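Long-range contact in phosphoinositol-specific phospholipase C (PDB 5FYP), which probably cleaves phosphoinositides in a calcium-dependent manner, as a bacterial phosphoinositide-specific phospholipase C with a TIM-barrel type of fold: residues A[258-269]-A[276-284]. Sequence-based numbering, arbitrary orientation.
Sequences IGRVWGDDEVSF and KINLSAYYR
Tyr-282 and Asp-265 meet the opposite segment through similar first torsions: in each, CG stands anti to its own carbonyl carbon (chi1 -67° in Tyr-282), which carries the phenol to the loop 264-268 and the carboxylate to the backbone of Tyr-283. Tyr-282 OH donates to Val-267 O at 2.7 Å, with that oxygen lying in the ring plane at its edge, and His-272 ND1 bonds the same hydroxyl. Asp-265 OD2 takes the N-H of Tyr-283 at 2.9 Å; the side chains cross at about a right angle, yet the carboxylate lies nearly parallel to the ring (9°), OD2 close to CD2. Strands 258-262 and 279-282 run parallel, joined through helix 269-274 in a beta-alpha-beta unit, consistent with the TIM-barrel family. Gly-259 O accepts from Leu-279 N, Leu-279 O from Val-261 N, and Val-261 O from Ala-281 N, the last nearly straight at 173°. The pattern begins with a side chain, as Asn-278 OD1 offers an in-plane lone pair to Gly-259 N (3.2 Å) while its ND2 bonds Ile-20 O. Arg-260 and Leu-279 share one sheet face; Ala-281 CB lies 3.4 Å from Arg-260 NH2, over the guanidinium near its rim, and Arg-260 pairs with the calcium ligand Glu-48. From the face carrying Val-261 and Ser-280, Val-261 CG2 meets Ile-277 CD1 at 3.7 Å. A phenylalanine in place of Tyr-282 would probably leave Val-267 O and His-272 ND1 without their hydroxyl partner and the loop less firmly held. One water joins Ala-281 O and Val-261 O to Asp-264 N, a second Ala-281 O to Gly-263 N and Asp-265 OD1; side-chain and solvent bonds thus continue the polar pairing past the sheet, and Arg-260 links this unit to the calcium site.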
ATOM      1  N   ILE A 258       5.178   0.316  -8.452  1.00  6.46           N
ATOM      2  CA  ILE A 258       4.255  -0.752  -8.069  1.00  6.66           C
ATOM      3  C   ILE A 258       2.838  -0.317  -8.375  1.00  6.72           C
ATOM      4  O   ILE A 258       2.297   0.624  -7.741  1.00  7.73           O
ATOM      5  CB  ILE A 258       4.404  -1.147  -6.601  1.00  6.78           C
ATOM      6  CG1 ILE A 258       5.847  -1.471  -6.242  1.00  7.81           C
ATOM      7  CG2 ILE A 258       3.476  -2.301  -6.263  1.00  7.24           C
ATOM      8  CD1 ILE A 258       6.495  -2.546  -7.075  1.00  8.47           C
ATOM      9  N   GLY A 259       2.206  -0.989  -9.338  1.00  6.36           N
ATOM     10  CA  GLY A 259       0.833  -0.679  -9.747  1.00  6.49           C
ATOM     11  C   GLY A 259      -0.171  -1.516  -9.021  1.00  6.62           C
ATOM     12  O   GLY A 259      -0.005  -2.734  -8.922  1.00  7.79           O
ATOM     13  N   ARG A 260      -1.246  -0.866  -8.576  1.00  6.90           N
ATOM     14  CA  ARG A 260      -2.391  -1.550  -7.961  1.00  6.92           C
ATOM     15  C   ARG A 260      -3.631  -1.223  -8.773  1.00  6.95           C
ATOM     16  O   ARG A 260      -3.855  -0.063  -9.135  1.00  8.17           O
ATOM     17  CB  ARG A 260      -2.584  -1.119  -6.522  1.00  7.64           C
ATOM     18  CG  ARG A 260      -3.735  -1.819  -5.814  1.00  8.53           C
ATOM     19  CD  ARG A 260      -3.603  -1.697  -4.295  1.00 10.48           C
ATOM     20  NE  ARG A 260      -4.692  -2.301  -3.530  1.00 13.16           N
ATOM     21  CZ  ARG A 260      -5.849  -1.727  -3.338  1.00 13.96           C
ATOM     22  NH1 ARG A 260      -6.141  -0.576  -3.932  1.00 14.14           N
ATOM     23  NH2 ARG A 260      -6.748  -2.340  -2.565  1.00 17.20           N
ATOM     24  N   VAL A 261      -4.422  -2.265  -9.054  1.00  6.92           N
ATOM     25  CA  VAL A 261      -5.707  -2.116  -9.751  1.00  7.36           C
ATOM     26  C   VAL A 261      -6.817  -2.635  -8.865  1.00  7.34           C
ATOM     27  O   VAL A 261      -6.765  -3.800  -8.424  1.00  8.28           O
ATOM     28  CB  VAL A 261      -5.737  -2.840 -11.098  1.00  7.83           C
ATOM     29  CG1 VAL A 261      -7.135  -2.828 -11.700  1.00  8.38           C
ATOM     30  CG2 VAL A 261      -4.739  -2.197 -12.041  1.00  7.56           C
ATOM     31  N   TRP A 262      -7.809  -1.794  -8.605  1.00  7.47           N
ATOM     32  CA  TRP A 262      -8.956  -2.143  -7.788  1.00  8.15           C
ATOM     33  C   TRP A 262     -10.238  -2.066  -8.617  1.00  8.80           C
ATOM     34  O   TRP A 262     -10.289  -1.367  -9.631  1.00 10.41           O
ATOM     35  CB  TRP A 262      -9.026  -1.231  -6.545  1.00  9.53           C
ATOM     36  CG  TRP A 262      -9.108   0.217  -6.870  1.00 11.69           C
ATOM     37  CD1 TRP A 262      -8.091   1.076  -7.071  1.00 14.15           C
ATOM     38  CD2 TRP A 262     -10.310   0.964  -7.061  1.00 14.60           C
ATOM     39  NE1 TRP A 262      -8.573   2.321  -7.404  1.00 16.29           N
ATOM     40  CE2 TRP A 262      -9.938   2.274  -7.379  1.00 18.91           C
ATOM     41  CE3 TRP A 262     -11.675   0.645  -6.978  1.00 15.89           C
ATOM     42  CZ2 TRP A 262     -10.884   3.285  -7.633  1.00 21.40           C
ATOM     43  CZ3 TRP A 262     -12.622   1.649  -7.228  1.00 22.07           C
ATOM     44  CH2 TRP A 262     -12.212   2.943  -7.557  1.00 25.41           C
ATOM     45  N   GLY A 263     -11.247  -2.816  -8.186  1.00  8.78           N
ATOM     46  CA  GLY A 263     -12.544  -2.810  -8.824  1.00 10.02           C
ATOM     47  C   GLY A 263     -12.692  -3.724 -10.009  1.00 10.33           C
ATOM     48  O   GLY A 263     -13.710  -3.656 -10.679  1.00 12.41           O
ATOM     49  N   ASP A 264     -11.713  -4.575 -10.258  1.00  9.92           N
ATOM     50  CA  ASP A 264     -11.713  -5.416 -11.473  1.00 10.38           C
ATOM     51  C   ASP A 264     -11.841  -6.894 -11.113  1.00  9.76           C
ATOM     52  O   ASP A 264     -11.210  -7.749 -11.704  1.00 10.23           O
ATOM     53  CB  ASP A 264     -10.458  -5.158 -12.303  1.00 11.00           C
ATOM     54  CG  ASP A 264     -10.597  -5.569 -13.750  1.00 11.08           C
ATOM     55  OD1 ASP A 264     -11.740  -5.499 -14.291  1.00 13.09           O
ATOM     56  OD2 ASP A 264      -9.574  -5.871 -14.389  1.00 12.31           O
ATOM     57  N   ASP A 265     -12.793  -7.185 -10.239  1.00  9.29           N
ATOM     58  CA  ASP A 265     -12.914  -8.508  -9.642  1.00  9.68           C
ATOM     59  C   ASP A 265     -13.294  -9.642 -10.581  1.00 10.94           C
ATOM     60  O   ASP A 265     -13.091 -10.806 -10.245  1.00 12.28           O
ATOM     61  CB  ASP A 265     -13.951  -8.474  -8.502  1.00 10.22           C
ATOM     62  CG  ASP A 265     -13.511  -7.562  -7.380  1.00  9.31           C
ATOM     63  OD1 ASP A 265     -13.560  -6.320  -7.622  1.00 10.58           O
ATOM     64  OD2 ASP A 265     -13.054  -8.077  -6.356  1.00  9.70           O
ATOM     65  N   GLU A 266     -13.926  -9.328 -11.705  1.00 10.83           N
ATOM     66  CA  GLU A 266     -14.402 -10.380 -12.628  1.00 12.29           C
ATOM     67  C   GLU A 266     -13.340 -10.776 -13.628  1.00 13.62           C
ATOM     68  O   GLU A 266     -13.578 -11.652 -14.437  1.00 18.76           O
ATOM     69  CB  GLU A 266     -15.682  -9.944 -13.302  1.00 14.36           C
ATOM     70  CG  GLU A 266     -16.887 -10.007 -12.363  1.00 14.13           C
ATOM     71  CD  GLU A 266     -16.928  -8.945 -11.288  1.00 13.91           C
ATOM     72  OE1 GLU A 266     -16.900  -7.736 -11.631  1.00 14.93           O
ATOM     73  OE2 GLU A 266     -17.060  -9.305 -10.113  1.00 14.04           O
ATOM     74  N   VAL A 267     -12.160 -10.184 -13.525  1.00 11.82           N
ATOM     75  CA  VAL A 267     -10.987 -10.556 -14.306  1.00 11.62           C
ATOM     76  C   VAL A 267     -10.042 -11.364 -13.412  1.00 12.75           C
ATOM     77  O   VAL A 267      -9.782 -11.000 -12.284  1.00 12.49           O
ATOM     78  CB  VAL A 267     -10.327  -9.306 -14.896  1.00 11.60           C
ATOM     79  CG1 VAL A 267      -8.990  -9.624 -15.558  1.00 11.85           C
ATOM     80  CG2 VAL A 267     -11.289  -8.656 -15.885  1.00 12.58           C
ATOM     81  N   SER A 268      -9.572 -12.493 -13.918  1.00 11.58           N
ATOM     82  CA  SER A 268      -8.782 -13.426 -13.140  1.00 12.64           C
ATOM     83  C   SER A 268      -7.398 -12.912 -12.804  1.00 12.42           C
ATOM     84  O   SER A 268      -6.870 -11.994 -13.458  1.00 12.05           O
ATOM     85  CB  SER A 268      -8.618 -14.734 -13.887  1.00 12.98           C
ATOM     86  OG  SER A 268      -7.725 -14.550 -14.966  1.00 14.31           O
ATOM     87  N   PHE A 269      -6.792 -13.538 -11.807  1.00 10.88           N
ATOM     88  CA  PHE A 269      -5.414 -13.217 -11.451  1.00 11.52           C
ATOM     89  C   PHE A 269      -4.491 -13.447 -12.628  1.00 12.65           C
ATOM     90  O   PHE A 269      -3.631 -12.611 -12.959  1.00 12.23           O
ATOM     91  CB  PHE A 269      -4.975 -14.010 -10.212  1.00 10.98           C
ATOM     92  CG  PHE A 269      -3.557 -13.748  -9.733  1.00 10.51           C
ATOM     93  CD1 PHE A 269      -3.005 -12.464  -9.701  1.00 10.39           C
ATOM     94  CD2 PHE A 269      -2.804 -14.802  -9.228  1.00 10.05           C
ATOM     95  CE1 PHE A 269      -1.715 -12.286  -9.222  1.00  9.70           C
ATOM     96  CE2 PHE A 269      -1.524 -14.614  -8.743  1.00 11.74           C
ATOM     97  CZ  PHE A 269      -0.978 -13.347  -8.741  1.00 11.06           C
ATOM     98  N   LYS A 276       0.290  -6.958 -16.476  1.00  9.58           N
ATOM     99  CA  LYS A 276       1.448  -6.356 -15.790  1.00  8.44           C
ATOM    100  C   LYS A 276       1.070  -5.572 -14.536  1.00  7.84           C
ATOM    101  O   LYS A 276       1.673  -4.562 -14.215  1.00  8.44           O
ATOM    102  CB  LYS A 276       2.311  -5.494 -16.717  1.00  9.59           C
ATOM    103  CG  LYS A 276       2.815  -6.216 -17.944  1.00 12.03           C
ATOM    104  CD  LYS A 276       3.735  -7.382 -17.627  1.00 15.18           C
ATOM    105  CE  LYS A 276       4.330  -7.912 -18.911  1.00 22.45           C
ATOM    106  NZ  LYS A 276       4.784  -9.291 -18.810  1.00 17.46           N
ATOM    107  N   ILE A 277       0.068  -6.089 -13.827  1.00  7.61           N
ATOM    108  CA  ILE A 277      -0.419  -5.466 -12.599  1.00  7.59           C
ATOM    109  C   ILE A 277       0.290  -6.112 -11.412  1.00  7.28           C
ATOM    110  O   ILE A 277       0.168  -7.324 -11.190  1.00  8.51           O
ATOM    111  CB  ILE A 277      -1.929  -5.615 -12.476  1.00  7.92           C
ATOM    112  CG1 ILE A 277      -2.630  -4.876 -13.641  1.00  8.16           C
ATOM    113  CG2 ILE A 277      -2.401  -5.151 -11.121  1.00  7.79           C
ATOM    114  CD1 ILE A 277      -4.049  -5.342 -13.911  1.00  9.50           C
ATOM    115  N   ASN A 278       0.970  -5.312 -10.600  1.00  7.02           N
ATOM    116  CA  ASN A 278       1.607  -5.879  -9.402  1.00  7.30           C
ATOM    117  C   ASN A 278       0.626  -6.314  -8.336  1.00  7.27           C
ATOM    118  O   ASN A 278       0.814  -7.387  -7.750  1.00  8.68           O
ATOM    119  CB  ASN A 278       2.579  -4.899  -8.763  1.00  7.04           C
ATOM    120  CG  ASN A 278       3.805  -4.631  -9.601  1.00  7.09           C
ATOM    121  OD1 ASN A 278       3.955  -3.549 -10.189  1.00  7.56           O
ATOM    122  ND2 ASN A 278       4.722  -5.584  -9.629  1.00  7.84           N
ATOM    123  N   LEU A 279      -0.350  -5.465  -8.039  1.00  6.85           N
ATOM    124  CA  LEU A 279      -1.276  -5.726  -6.932  1.00  6.80           C
ATOM    125  C   LEU A 279      -2.702  -5.683  -7.475  1.00  7.08           C
ATOM    126  O   LEU A 279      -3.196  -4.607  -7.830  1.00  7.66           O
ATOM    127  CB  LEU A 279      -1.084  -4.686  -5.820  1.00  6.73           C
ATOM    128  CG  LEU A 279       0.324  -4.481  -5.307  1.00  7.24           C
ATOM    129  CD1 LEU A 279       0.375  -3.332  -4.305  1.00  7.33           C
ATOM    130  CD2 LEU A 279       0.971  -5.728  -4.711  1.00  8.06           C
ATOM    131  N   SER A 280      -3.344  -6.841  -7.565  1.00  6.90           N
ATOM    132  CA  SER A 280      -4.702  -6.935  -8.071  1.00  7.41           C
ATOM    133  C   SER A 280      -5.641  -7.103  -6.899  1.00  7.33           C
ATOM    134  O   SER A 280      -5.620  -8.144  -6.232  1.00  7.81           O
ATOM    135  CB  SER A 280      -4.854  -8.142  -9.001  1.00  7.96           C
ATOM    136  OG  SER A 280      -4.138  -7.949 -10.200  1.00 10.40           O
ATOM    137  N   ALA A 281      -6.441  -6.063  -6.621  1.00  7.33           N
ATOM    138  CA  ALA A 281      -7.269  -6.054  -5.417  1.00  7.53           C
ATOM    139  C   ALA A 281      -8.599  -6.741  -5.658  1.00  7.48           C
ATOM    140  O   ALA A 281      -9.332  -6.355  -6.566  1.00  8.94           O
ATOM    141  CB  ALA A 281      -7.490  -4.635  -4.973  1.00  9.06           C
ATOM    142  N   TYR A 282      -8.909  -7.717  -4.814  1.00  7.53           N
ATOM    143  CA  TYR A 282     -10.156  -8.472  -4.881  1.00  7.52           C
ATOM    144  C   TYR A 282     -10.862  -8.483  -3.540  1.00  8.12           C
ATOM    145  O   TYR A 282     -10.249  -8.756  -2.504  1.00  8.33           O
ATOM    146  CB  TYR A 282      -9.902  -9.922  -5.241  1.00  7.98           C
ATOM    147  CG  TYR A 282      -9.383 -10.158  -6.619  1.00  8.38           C
ATOM    148  CD1 TYR A 282      -8.020 -10.185  -6.865  1.00  8.67           C
ATOM    149  CD2 TYR A 282     -10.239 -10.433  -7.688  1.00  9.25           C
ATOM    150  CE1 TYR A 282      -7.523 -10.449  -8.124  1.00  9.21           C
ATOM    151  CE2 TYR A 282      -9.748 -10.704  -8.960  1.00 10.83           C
ATOM    152  CZ  TYR A 282      -8.397 -10.702  -9.161  1.00  9.88           C
ATOM    153  OH  TYR A 282      -7.884 -11.003 -10.385  1.00 11.10           O
ATOM    154  N   TYR A 283     -12.175  -8.270  -3.564  1.00  8.08           N
ATOM    155  CA  TYR A 283     -12.977  -8.489  -2.359  1.00  8.53           C
ATOM    156  C   TYR A 283     -12.815  -9.933  -1.859  1.00  8.88           C
ATOM    157  O   TYR A 283     -12.587 -10.173  -0.671  1.00  9.70           O
ATOM    158  CB  TYR A 283     -14.434  -8.191  -2.634  1.00  9.54           C
ATOM    159  CG  TYR A 283     -14.693  -6.759  -2.980  1.00  9.97           C
ATOM    160  CD1 TYR A 283     -14.505  -5.748  -2.027  1.00 10.54           C
ATOM    161  CD2 TYR A 283     -15.173  -6.373  -4.236  1.00 10.37           C
ATOM    162  CE1 TYR A 283     -14.775  -4.420  -2.318  1.00 11.81           C
ATOM    163  CE2 TYR A 283     -15.426  -5.051  -4.552  1.00 11.84           C
ATOM    164  CZ  TYR A 283     -15.242  -4.076  -3.579  1.00 12.16           C
ATOM    165  OH  TYR A 283     -15.533  -2.761  -3.846  1.00 15.35           O
ATOM    166  N   ARG A 284     -12.967 -10.874  -2.787  1.00  8.74           N
ATOM    167  CA  ARG A 284     -12.916 -12.342  -2.519  1.00  9.27           C
ATOM    168  C   ARG A 284     -11.500 -12.826  -2.871  1.00  9.21           C
ATOM    169  O   ARG A 284     -11.277 -13.554  -3.834  1.00 10.84           O
ATOM    170  CB  ARG A 284     -13.988 -13.077  -3.302  1.00 10.82           C
ATOM    171  CG  ARG A 284     -15.404 -12.542  -3.044  1.00 13.53           C
ATOM    172  CD  ARG A 284     -16.479 -13.121  -3.963  1.00 16.06           C
ATOM    173  NE  ARG A 284     -16.611 -14.543  -3.860  1.00 16.68           N
ATOM    174  CZ  ARG A 284     -17.309 -15.278  -4.711  1.00 16.97           C
ATOM    175  NH1 ARG A 284     -17.922 -14.747  -5.822  1.00 12.66           N
ATOM    176  NH2 ARG A 284     -17.386 -16.593  -4.508  1.00 17.76           N
TER
HETATM  177  O   HOH W   1      -9.127  -5.391  -9.183  1.00  9.72           O
HETATM  178  O   HOH W   2     -11.696  -4.949  -6.305  1.00  9.54           O
HETATM  179  O   HOH W   3     -13.848 -10.514  -5.541  1.00 10.91           O